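Local coordinates for protein phospholethanolamine N-methyltransferase 2 (Haemonchus contortus, PDB 4KRI) that probably methylates phosphomonomethylethanolamine with S-adenosylmethionine as methyl donor, in the later steps of nematode phosphocholine synthesis, at residues F176-D181 with L253-M257; G230-G234 with M257-A261; Q300-T305 with Q346-K350. All coordinates share one frame; numbering follows the deposited sequence.

Interaction 1 of 3, residues F176-D181 with L253-M257; sequences FRDFLD and LSTNM. With SAH (S-adenosyl-L-homocysteine), chain D.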
loop_
_atom_site.group_PDB
_atom_site.type_symbol
_atom_site.label_atom_id
_atom_site.label_comp_id
_atom_site.label_asym_id
_atom_site.label_seq_id
_atom_site.Cartn_x
_atom_site.Cartn_y
_atom_site.Cartn_z
ATOM N N PHE A 176 3.986 -4.001 -11.470
ATOM C CA PHE A 176 2.610 -4.012 -10.992
ATOM C C PHE A 176 2.255 -2.642 -10.410
ATOM O O PHE A 176 1.207 -2.081 -10.729
ATOM C CB PHE A 176 2.455 -5.120 -9.936
ATOM C CG PHE A 176 1.043 -5.321 -9.441
ATOM C CD1 PHE A 176 -0.053 -4.945 -10.212
ATOM C CD2 PHE A 176 0.816 -5.902 -8.201
ATOM C CE1 PHE A 176 -1.347 -5.134 -9.745
ATOM C CE2 PHE A 176 -0.471 -6.095 -7.728
ATOM C CZ PHE A 176 -1.554 -5.706 -8.503
ATOM N N ARG A 177 3.149 -2.104 -9.576
ATOM C CA ARG A 177 2.945 -0.798 -8.952
ATOM C C ARG A 177 2.799 0.277 -10.025
ATOM O O ARG A 177 1.899 1.114 -9.957
ATOM C CB ARG A 177 4.119 -0.450 -8.022
ATOM C CG ARG A 177 3.863 0.745 -7.111
ATOM C CD ARG A 177 5.092 1.103 -6.260
ATOM N NE ARG A 177 6.195 1.609 -7.078
ATOM C CZ ARG A 177 6.399 2.894 -7.356
ATOM N NH1 ARG A 177 5.588 3.826 -6.876
ATOM N NH2 ARG A 177 7.420 3.254 -8.120
ATOM N N ASP A 178 3.675 0.239 -11.022
ATOM C CA ASP A 178 3.651 1.262 -12.061
ATOM C C ASP A 178 2.413 1.120 -12.936
ATOM O O ASP A 178 1.838 2.113 -13.378
ATOM C CB ASP A 178 4.925 1.224 -12.909
ATOM C CG ASP A 178 6.130 1.796 -12.182
ATOM O OD1 ASP A 178 5.944 2.562 -11.211
ATOM O OD2 ASP A 178 7.270 1.486 -12.599
ATOM N N PHE A 179 1.998 -0.118 -13.176
ATOM C CA PHE A 179 0.775 -0.368 -13.922
ATOM C C PHE A 179 -0.439 0.270 -13.247
ATOM O O PHE A 179 -1.255 0.905 -13.914
ATOM C CB PHE A 179 0.536 -1.868 -14.088
ATOM C CG PHE A 179 -0.823 -2.198 -14.633
ATOM C CD1 PHE A 179 -1.114 -2.003 -15.978
ATOM C CD2 PHE A 179 -1.814 -2.689 -13.800
ATOM C CE1 PHE A 179 -2.374 -2.296 -16.476
ATOM C CE2 PHE A 179 -3.070 -2.983 -14.291
ATOM C CZ PHE A 179 -3.353 -2.781 -15.627
ATOM N N LEU A 180 -0.554 0.081 -11.935
ATOM C CA LEU A 180 -1.643 0.666 -11.151
ATOM C C LEU A 180 -1.602 2.202 -11.214
ATOM O O LEU A 180 -2.619 2.845 -11.472
ATOM C CB LEU A 180 -1.558 0.208 -9.689
ATOM C CG LEU A 180 -1.788 -1.279 -9.387
ATOM C CD1 LEU A 180 -1.380 -1.634 -7.957
ATOM C CD2 LEU A 180 -3.244 -1.622 -9.618
ATOM N N ASP A 181 -0.421 2.775 -10.995
ATOM C CA ASP A 181 -0.255 4.234 -10.935
ATOM C C ASP A 181 -0.392 4.920 -12.299
ATOM O O ASP A 181 -0.706 6.111 -12.367
ATOM C CB ASP A 181 1.117 4.601 -10.340
ATOM C CG ASP A 181 1.172 4.458 -8.820
ATOM O OD1 ASP A 181 0.118 4.557 -8.156
ATOM O OD2 ASP A 181 2.293 4.266 -8.288
ATOM N N LEU A 253 -0.557 -0.685 -2.617
ATOM C CA LEU A 253 0.618 -0.720 -3.467
ATOM C C LEU A 253 0.751 0.586 -4.232
ATOM O O LEU A 253 1.851 0.970 -4.637
ATOM C CB LEU A 253 0.525 -1.910 -4.433
ATOM C CG LEU A 253 1.778 -2.174 -5.274
ATOM C CD1 LEU A 253 3.039 -2.144 -4.419
ATOM C CD2 LEU A 253 1.661 -3.507 -5.971
ATOM N N SER A 254 -0.366 1.283 -4.420
ATOM C CA SER A 254 -0.338 2.512 -5.204
ATOM C C SER A 254 0.068 3.734 -4.389
ATOM O O SER A 254 -0.621 4.096 -3.436
ATOM C CB SER A 254 -1.706 2.755 -5.840
ATOM O OG SER A 254 -1.782 4.074 -6.370
ATOM N N THR A 255 1.174 4.383 -4.765
ATOM C CA THR A 255 1.579 5.619 -4.107
ATOM C C THR A 255 0.626 6.762 -4.426
ATOM O O THR A 255 0.454 7.662 -3.605
ATOM C CB THR A 255 3.008 6.053 -4.470
ATOM O OG1 THR A 255 3.221 5.868 -5.874
ATOM C CG2 THR A 255 4.024 5.244 -3.673
ATOM N N ASN A 256 0.025 6.749 -5.612
ATOM C CA ASN A 256 -1.008 7.735 -5.932
ATOM C C ASN A 256 -2.177 7.692 -4.943
ATOM O O ASN A 256 -2.635 8.735 -4.469
ATOM C CB ASN A 256 -1.546 7.554 -7.351
ATOM C CG ASN A 256 -0.600 8.062 -8.406
ATOM O OD1 ASN A 256 0.317 8.825 -8.118
ATOM N ND2 ASN A 256 -0.840 7.661 -9.657
ATOM N N MET A 257 -2.641 6.484 -4.635
ATOM C CA MET A 257 -3.720 6.280 -3.676
ATOM C C MET A 257 -3.302 6.706 -2.278
ATOM O O MET A 257 -3.993 7.484 -1.610
ATOM C CB MET A 257 -4.109 4.793 -3.624
ATOM C CG MET A 257 -4.872 4.304 -4.813
ATOM S SD MET A 257 -6.535 4.991 -4.790
ATOM C CE MET A 257 -7.406 3.797 -5.760
HETATM N N SAH D . -10.532 -0.370 -0.110
HETATM C CA SAH D . -10.615 0.991 -0.700
HETATM C CB SAH D . -9.841 1.028 -2.076
HETATM C CG SAH D . -10.419 0.220 -3.232
HETATM S SD SAH D . -9.391 0.320 -4.732
HETATM C C SAH D . -12.012 1.468 -0.771
HETATM O O SAH D . -12.917 0.799 -0.294
HETATM O OXT SAH D . -12.226 2.625 -1.097
HETATM C "C5'" SAH D . -8.264 -1.087 -4.723
HETATM C "C4'" SAH D . -6.984 -0.840 -4.151
HETATM O "O4'" SAH D . -6.287 -2.106 -4.016
HETATM C "C3'" SAH D . -6.149 -0.031 -5.068
HETATM O "O3'" SAH D . -5.784 1.162 -4.407
HETATM C "C2'" SAH D . -4.965 -0.843 -5.349
HETATM O "O2'" SAH D . -3.784 -0.079 -5.434
HETATM C "C1'" SAH D . -4.943 -1.796 -4.199
HETATM N N9 SAH D . -4.103 -3.016 -4.460
HETATM C C8 SAH D . -4.208 -3.871 -5.503
HETATM N N7 SAH D . -3.326 -4.859 -5.322
HETATM C C5 SAH D . -2.674 -4.650 -4.160
HETATM C C6 SAH D . -1.665 -5.352 -3.487
HETATM N N6 SAH D . -1.127 -6.511 -4.002
HETATM N N1 SAH D . -1.226 -4.851 -2.311
HETATM C C2 SAH D . -1.733 -3.727 -1.794
HETATM N N3 SAH D . -2.707 -3.036 -2.413
HETATM C C4 SAH D . -3.182 -3.465 -3.597
#

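Interaction 2 of 3, residues G230-G234 with M257-A261; sequences GVGIG and MLAVA. With SAH (S-adenosyl-L-homocysteine), chain D.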
loop_
_atom_site.group_PDB
_atom_site.type_symbol
_atom_site.label_atom_id
_atom_site.label_comp_id
_atom_site.label_asym_id
_atom_site.label_seq_id
_atom_site.Cartn_x
_atom_site.Cartn_y
_atom_site.Cartn_z
ATOM N N GLY A 230 -5.355 -2.960 0.612
ATOM C CA GLY A 230 -5.837 -2.198 -0.526
ATOM C C GLY A 230 -6.710 -1.045 -0.085
ATOM O O GLY A 230 -7.815 -0.857 -0.583
ATOM N N VAL A 231 -6.175 -0.251 0.827
ATOM C CA VAL A 231 -6.929 0.769 1.540
ATOM C C VAL A 231 -7.291 1.994 0.680
ATOM O O VAL A 231 -8.135 2.807 1.071
ATOM C CB VAL A 231 -6.154 1.163 2.822
ATOM C CG1 VAL A 231 -4.937 2.012 2.482
ATOM C CG2 VAL A 231 -7.068 1.858 3.818
ATOM N N GLY A 232 -6.680 2.116 -0.500
ATOM C CA GLY A 232 -7.046 3.165 -1.439
ATOM C C GLY A 232 -6.766 4.545 -0.859
ATOM O O GLY A 232 -5.701 4.772 -0.292
ATOM N N ILE A 233 -7.732 5.459 -0.966
ATOM C CA ILE A 233 -7.534 6.798 -0.417
ATOM C C ILE A 233 -8.010 6.937 1.025
ATOM O O ILE A 233 -8.043 8.047 1.570
ATOM C CB ILE A 233 -8.133 7.904 -1.308
ATOM C CG1 ILE A 233 -9.646 7.747 -1.446
ATOM C CG2 ILE A 233 -7.457 7.916 -2.668
ATOM C CD1 ILE A 233 -10.276 8.878 -2.257
ATOM N N GLY A 234 -8.357 5.807 1.646
ATOM C CA GLY A 234 -8.409 5.755 3.103
ATOM C C GLY A 234 -9.781 5.795 3.760
ATOM O O GLY A 234 -9.889 5.631 4.981
ATOM N N MET A 257 -2.641 6.484 -4.635
ATOM C CA MET A 257 -3.720 6.280 -3.676
ATOM C C MET A 257 -3.302 6.706 -2.278
ATOM O O MET A 257 -3.993 7.484 -1.610
ATOM C CB MET A 257 -4.109 4.793 -3.624
ATOM C CG MET A 257 -4.872 4.304 -4.813
ATOM S SD MET A 257 -6.535 4.991 -4.790
ATOM C CE MET A 257 -7.406 3.797 -5.760
ATOM N N LEU A 258 -2.165 6.192 -1.822
ATOM C CA LEU A 258 -1.792 6.416 -0.437
ATOM C C LEU A 258 -1.368 7.861 -0.186
ATOM O O LEU A 258 -1.522 8.370 0.924
ATOM C CB LEU A 258 -0.711 5.427 0.005
ATOM C CG LEU A 258 -0.923 5.008 1.461
ATOM C CD1 LEU A 258 -2.169 4.156 1.568
ATOM C CD2 LEU A 258 0.283 4.283 2.033
ATOM N N ALA A 259 -0.863 8.543 -1.215
ATOM C CA ALA A 259 -0.552 9.961 -1.064
ATOM C C ALA A 259 -1.779 10.727 -0.571
ATOM O O ALA A 259 -1.662 11.634 0.271
ATOM C CB ALA A 259 -0.071 10.540 -2.385
ATOM N N VAL A 260 -2.945 10.364 -1.100
ATOM C CA VAL A 260 -4.202 11.015 -0.732
ATOM C C VAL A 260 -4.626 10.635 0.682
ATOM O O VAL A 260 -4.996 11.490 1.488
ATOM C CB VAL A 260 -5.324 10.648 -1.705
ATOM C CG1 VAL A 260 -6.621 11.319 -1.298
ATOM C CG2 VAL A 260 -4.940 11.039 -3.124
ATOM N N ALA A 261 -4.563 9.346 0.982
ATOM C CA ALA A 261 -4.893 8.876 2.321
ATOM C C ALA A 261 -4.028 9.568 3.379
ATOM O O ALA A 261 -4.529 10.000 4.417
ATOM C CB ALA A 261 -4.743 7.346 2.400
HETATM N N SAH D . -10.532 -0.370 -0.110
HETATM C CA SAH D . -10.615 0.991 -0.700
HETATM C CB SAH D . -9.841 1.028 -2.076
HETATM C CG SAH D . -10.419 0.220 -3.232
HETATM S SD SAH D . -9.391 0.320 -4.732
HETATM C C SAH D . -12.012 1.468 -0.771
HETATM O O SAH D . -12.917 0.799 -0.294
HETATM O OXT SAH D . -12.226 2.625 -1.097
HETATM C "C5'" SAH D . -8.264 -1.087 -4.723
HETATM C "C4'" SAH D . -6.984 -0.840 -4.151
HETATM O "O4'" SAH D . -6.287 -2.106 -4.016
HETATM C "C3'" SAH D . -6.149 -0.031 -5.068
HETATM O "O3'" SAH D . -5.784 1.162 -4.407
HETATM C "C2'" SAH D . -4.965 -0.843 -5.349
HETATM O "O2'" SAH D . -3.784 -0.079 -5.434
HETATM C "C1'" SAH D . -4.943 -1.796 -4.199
HETATM N N9 SAH D . -4.103 -3.016 -4.460
HETATM C C8 SAH D . -4.208 -3.871 -5.503
HETATM N N7 SAH D . -3.326 -4.859 -5.322
HETATM C C5 SAH D . -2.674 -4.650 -4.160
HETATM C C6 SAH D . -1.665 -5.352 -3.487
HETATM N N6 SAH D . -1.127 -6.511 -4.002
HETATM N N1 SAH D . -1.226 -4.851 -2.311
HETATM C C2 SAH D . -1.733 -3.727 -1.794
HETATM N N3 SAH D . -2.707 -3.036 -2.413
HETATM C C4 SAH D . -3.182 -3.465 -3.597
#

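Interaction 3 of 3, residues Q300-T305 with Q346-K350; sequences QHIKDT and QYYLK. With SAH (S-adenosyl-L-homocysteine), chain D; 1SH (2-(methylamino)ethyl dihydrogen phosphate), chain E.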
loop_
_atom_site.group_PDB
_atom_site.type_symbol
_atom_site.label_atom_id
_atom_site.label_comp_id
_atom_site.label_asym_id
_atom_site.label_seq_id
_atom_site.Cartn_x
_atom_site.Cartn_y
_atom_site.Cartn_z
ATOM N N GLN A 300 -9.418 -8.551 -6.656
ATOM C CA GLN A 300 -9.496 -8.860 -8.086
ATOM C C GLN A 300 -8.221 -8.414 -8.819
ATOM O O GLN A 300 -7.964 -8.842 -9.944
ATOM C CB GLN A 300 -10.753 -8.257 -8.739
ATOM C CG GLN A 300 -10.754 -6.737 -8.870
ATOM C CD GLN A 300 -11.181 -6.040 -7.600
ATOM O OE1 GLN A 300 -11.895 -6.616 -6.772
ATOM N NE2 GLN A 300 -10.749 -4.799 -7.435
ATOM N N HIS A 301 -7.427 -7.556 -8.175
ATOM C CA HIS A 301 -6.129 -7.134 -8.709
ATOM C C HIS A 301 -5.031 -8.179 -8.501
ATOM O O HIS A 301 -3.979 -8.113 -9.145
ATOM C CB HIS A 301 -5.663 -5.825 -8.035
ATOM C CG HIS A 301 -6.436 -4.614 -8.445
ATOM N ND1 HIS A 301 -6.370 -4.084 -9.718
ATOM C CD2 HIS A 301 -7.254 -3.792 -7.738
ATOM C CE1 HIS A 301 -7.129 -3.003 -9.784
ATOM N NE2 HIS A 301 -7.677 -2.805 -8.600
ATOM N N ILE A 302 -5.273 -9.140 -7.609
ATOM C CA ILE A 302 -4.211 -10.025 -7.128
ATOM C C ILE A 302 -4.322 -11.429 -7.694
ATOM O O ILE A 302 -5.327 -12.111 -7.480
ATOM C CB ILE A 302 -4.221 -10.079 -5.592
ATOM C CG1 ILE A 302 -3.904 -8.693 -5.036
ATOM C CG2 ILE A 302 -3.206 -11.094 -5.073
ATOM C CD1 ILE A 302 -4.041 -8.589 -3.513
ATOM N N LYS A 303 -3.291 -11.856 -8.423
ATOM C CA LYS A 303 -3.316 -13.156 -9.089
ATOM C C LYS A 303 -3.215 -14.307 -8.096
ATOM O O LYS A 303 -4.046 -15.227 -8.118
ATOM C CB LYS A 303 -2.191 -13.248 -10.121
ATOM C CG LYS A 303 -2.146 -14.573 -10.890
ATOM C CD LYS A 303 -1.094 -14.535 -11.981
ATOM C CE LYS A 303 -1.118 -15.832 -12.776
ATOM N NZ LYS A 303 -0.143 -15.846 -13.891
ATOM N N ASP A 304 -2.205 -14.263 -7.231
ATOM C CA ASP A 304 -1.940 -15.396 -6.343
ATOM C C ASP A 304 -2.810 -15.373 -5.093
ATOM O O ASP A 304 -2.339 -15.035 -4.008
ATOM C CB ASP A 304 -0.457 -15.450 -5.938
ATOM C CG ASP A 304 -0.020 -16.833 -5.491
ATOM O OD1 ASP A 304 -0.877 -17.652 -5.081
ATOM O OD2 ASP A 304 1.196 -17.116 -5.557
ATOM N N THR A 305 -4.072 -15.761 -5.237
ATOM C CA THR A 305 -4.988 -15.797 -4.093
ATOM C C THR A 305 -4.515 -16.733 -2.973
ATOM O O THR A 305 -4.631 -16.401 -1.784
ATOM C CB THR A 305 -6.403 -16.203 -4.535
ATOM O OG1 THR A 305 -6.752 -15.489 -5.725
ATOM C CG2 THR A 305 -7.414 -15.892 -3.445
ATOM N N GLN A 346 -6.521 -5.925 -16.146
ATOM C CA GLN A 346 -5.714 -7.012 -15.593
ATOM C C GLN A 346 -6.300 -7.617 -14.319
ATOM O O GLN A 346 -5.569 -7.950 -13.380
ATOM C CB GLN A 346 -4.275 -6.550 -15.357
ATOM C CG GLN A 346 -3.624 -6.036 -16.617
ATOM C CD GLN A 346 -2.279 -6.668 -16.849
ATOM O OE1 GLN A 346 -1.240 -6.074 -16.550
ATOM N NE2 GLN A 346 -2.286 -7.895 -17.370
ATOM N N TYR A 347 -7.617 -7.791 -14.294
ATOM C CA TYR A 347 -8.239 -8.471 -13.165
ATOM C C TYR A 347 -8.021 -9.977 -13.246
ATOM O O TYR A 347 -8.082 -10.569 -14.332
ATOM C CB TYR A 347 -9.736 -8.198 -13.117
ATOM C CG TYR A 347 -10.121 -6.784 -12.733
ATOM C CD1 TYR A 347 -9.278 -5.981 -11.983
ATOM C CD2 TYR A 347 -11.346 -6.266 -13.120
ATOM C CE1 TYR A 347 -9.660 -4.681 -11.632
ATOM C CE2 TYR A 347 -11.734 -4.990 -12.784
ATOM C CZ TYR A 347 -10.892 -4.198 -12.043
ATOM O OH TYR A 347 -11.309 -2.924 -11.717
ATOM N N TYR A 348 -7.768 -10.585 -12.088
ATOM C CA TYR A 348 -7.702 -12.039 -11.970
ATOM C C TYR A 348 -8.933 -12.497 -11.204
ATOM O O TYR A 348 -8.913 -12.602 -9.973
ATOM C CB TYR A 348 -6.405 -12.460 -11.256
ATOM C CG TYR A 348 -5.182 -12.163 -12.091
ATOM C CD1 TYR A 348 -4.779 -13.036 -13.086
ATOM C CD2 TYR A 348 -4.463 -10.990 -11.916
ATOM C CE1 TYR A 348 -3.678 -12.767 -13.868
ATOM C CE2 TYR A 348 -3.357 -10.713 -12.697
ATOM C CZ TYR A 348 -2.969 -11.608 -13.667
ATOM O OH TYR A 348 -1.870 -11.352 -14.452
ATOM N N LEU A 349 -10.021 -12.740 -11.928
ATOM C CA LEU A 349 -11.304 -13.037 -11.276
ATOM C C LEU A 349 -11.499 -14.504 -10.919
ATOM O O LEU A 349 -11.109 -15.410 -11.670
ATOM C CB LEU A 349 -12.476 -12.588 -12.151
ATOM C CG LEU A 349 -12.488 -11.123 -12.580
ATOM C CD1 LEU A 349 -13.622 -10.902 -13.583
ATOM C CD2 LEU A 349 -12.618 -10.194 -11.371
ATOM N N LYS A 350 -12.133 -14.722 -9.771
ATOM C CA LYS A 350 -12.489 -16.058 -9.309
ATOM C C LYS A 350 -13.979 -16.108 -9.014
ATOM O O LYS A 350 -14.620 -15.061 -8.872
ATOM C CB LYS A 350 -11.738 -16.381 -8.018
ATOM C CG LYS A 350 -10.233 -16.330 -8.124
ATOM C CD LYS A 350 -9.655 -17.701 -7.888
ATOM C CE LYS A 350 -8.253 -17.628 -7.331
ATOM N NZ LYS A 350 -7.254 -17.126 -8.312
HETATM N N SAH D . -10.532 -0.370 -0.110
HETATM C CA SAH D . -10.615 0.991 -0.700
HETATM C CB SAH D . -9.841 1.028 -2.076
HETATM C CG SAH D . -10.419 0.220 -3.232
HETATM S SD SAH D . -9.391 0.320 -4.732
HETATM C C SAH D . -12.012 1.468 -0.771
HETATM O O SAH D . -12.917 0.799 -0.294
HETATM O OXT SAH D . -12.226 2.625 -1.097
HETATM C "C5'" SAH D . -8.264 -1.087 -4.723
HETATM C "C4'" SAH D . -6.984 -0.840 -4.151
HETATM O "O4'" SAH D . -6.287 -2.106 -4.016
HETATM C "C3'" SAH D . -6.149 -0.031 -5.068
HETATM O "O3'" SAH D . -5.784 1.162 -4.407
HETATM C "C2'" SAH D . -4.965 -0.843 -5.349
HETATM O "O2'" SAH D . -3.784 -0.079 -5.434
HETATM C "C1'" SAH D . -4.943 -1.796 -4.199
HETATM N N9 SAH D . -4.103 -3.016 -4.460
HETATM C C8 SAH D . -4.208 -3.871 -5.503
HETATM N N7 SAH D . -3.326 -4.859 -5.322
HETATM C C5 SAH D . -2.674 -4.650 -4.160
HETATM C C6 SAH D . -1.665 -5.352 -3.487
HETATM N N6 SAH D . -1.127 -6.511 -4.002
HETATM N N1 SAH D . -1.226 -4.851 -2.311
HETATM C C2 SAH D . -1.733 -3.727 -1.794
HETATM N N3 SAH D . -2.707 -3.036 -2.413
HETATM C C4 SAH D . -3.182 -3.465 -3.597
HETATM O O4 1SH E . -15.342 -0.762 -11.840
HETATM P P1 1SH E . -13.903 -0.459 -12.250
HETATM O O1 1SH E . -13.307 -1.558 -13.037
HETATM O O3 1SH E . -13.874 0.877 -13.084
HETATM O O2 1SH E . -13.036 -0.300 -10.934
HETATM C C1 1SH E . -13.450 0.547 -9.994
HETATM C C2 1SH E . -12.701 0.490 -8.669
HETATM N N1 1SH E . -12.830 -0.712 -7.894
HETATM C C3 1SH E . -11.930 -0.619 -6.802
HETATM O O HOH W 1 -3.509 -7.292 -11.670
HETATM O O HOH W 2 -5.053 -5.044 -11.848
HETATM O O HOH W 3 -0.168 -13.624 -15.378
#

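Interaction 1 of 3, residues F176-D181 with L253-M257
Asp-181 and Ser-254 make the tightest meeting here. Ser-254 OG points its proton almost down the C-O axis of Asp-181 OD1, 2.7 Å away. The same OG, set anti to its own backbone nitrogen (chi1 168°), turns back to accept from Met-257 N at 3.1 Å, so one hydroxyl both caps helix 255-268 and ties it to helix 176-184. Asn-256 N adds a weak bond to OD1, and the second carboxylate oxygen, Asp-181 OD2, lies 3.0 Å from Thr-255 OG1. A carboxylate set at this helix start would probably be stabilised in its charged form. Arg-177 passes at right angles over Leu-253, its CG 3.2 Å from Leu-253 O, then bends to carry NH2 to Asp-120 and Asp-123 of helix 114-124. Leu-180, also buried, makes a longer contact, CD1 to Leu-253 CB at 4.0 Å.

The partly exposed side belongs to Phe-176 and Asn-256. Phe-176 CD2 still comes obliquely to 3.4 Å from Leu-253 CD2, and Asn-256 sends ND2 to Tyr-185 O. Phe-176, Leu-180 and Leu-253 also border the adenosine, with Leu-253 N 3.2 Å from SAH N3: a capped helix start beside the nucleoside pocket of a Rossmann-like methyltransferase.

Interaction 2 of 3, residues G230-G234 with M257-A261
Ile-233 carries CG1 between its backbone nitrogen and carbonyl carbon (chi1 62°), which turns CG2 toward helix 255-268. There it meets Val-260, and the two branched side chains lie alongside each other, pointing the same way. Ile-233 CG2 settles 3.6 Å from Val-260 CB, and the same methyl also touches Met-257 SD at 3.7 Å. The sulfur reaches that point because the Met-257 chain bends at chi2 (-71°). One atom back along that chain, Met-257 CG lies 3.3 Å from SAH O3'. At the other end of the contact Val-231 CG1 meets Leu-258 CD1 at 3.6 Å, the two side chains crossing at about a right angle.

Between these apolar contacts the loop backbone lies directly against the helix. Ala-261 presents nothing larger than a methyl group, and its CA approaches Ile-233 O to 3.3 Å in a CA-H...O contact. No conventional hydrogen bond joins the two segments, so the fit rests on shape. What shapes the loop is a type II' turn from Val-231 to Gly-234, closed by Gly-234 N to Val-231 O, with Gly-232 N held in addition by Asp-252 OD1.

The face of the loop turned to the cofactor is bare backbone. SAH CB packs 3.6 Å from Gly-232 CA, directly on the main chain. The amino nitrogen of the ligand, SAH N, donates to Gly-230 O at 2.8 Å. All eight touching residues are buried. A glycine-rich turn between strand 225-229 and helix 235-244, with cofactor on one side and the next helix on another, is the hallmark of the SAM-binding loop in Rossmann-like methyltransferases, consistent with the GxGxxG spacing here.

Interaction 3 of 3, residues Q300-T305 with Q346-K350
Tyr-347 meets both Gln-300 and His-301, just after Gln-346, the residue with which a Schellman motif ends helix 336-345. A water lies within reach of Gln-346 O and His-301 O. Gln-300 CG, between the backbone nitrogen and the carbonyl carbon (chi1 70°), lies over one face of the Tyr-347 ring, toward the rim, 3.7 Å from the centroid, while the amide beyond is pinned by Asp-297 O and Tyr-327 N. The edge of the same ring points at the face of His-301 in a T-shaped pair, planes 73° apart. Tyr-347 OH donates to O1 of 1SH at 2.8 Å, and Gln-184 NE2 also bonds that OH. His-301 in turn bonds Tyr-185 OH through NE2.

Tyr-348 N donates to Gln-300 O at 2.8 Å, N-H...O angle 159°. Its ring takes Lys-303 CB over the centre of one face, 3.6 Å from the centroid, and a water links the two polar ends. Leu-349 CD2 then touches Gln-300 CB, and Lys-350 slides past Thr-305 in the opposite direction. From there Leu-349 packs on strand 320-329 and helix 336-345, Lys-350 rests on helix 352-362, and His-301 leans against helix 176-184.

How the interactions relate
Interactions 1 and 2 are buried near the centre of the chain and share helix 255-268, which is capped in interaction 1 and packed one turn further on in interaction 2, with Met-257 common to both. Interaction 3 lies further out and is only partly buried. The chemistry follows the place: hydroxyls and charges around a helix start in 176-181 with 253-257, bare glycine backbone and aliphatic contacts in 230-234 with 257-261, aromatic rings and waters in 300-305 with 346-350. All three touch SAH, but interaction 3 alone bonds the phosphate of 1SH. Interactions 1 and 3 also pack together, Phe-176 CZ lying 3.5 Å from His-301 O.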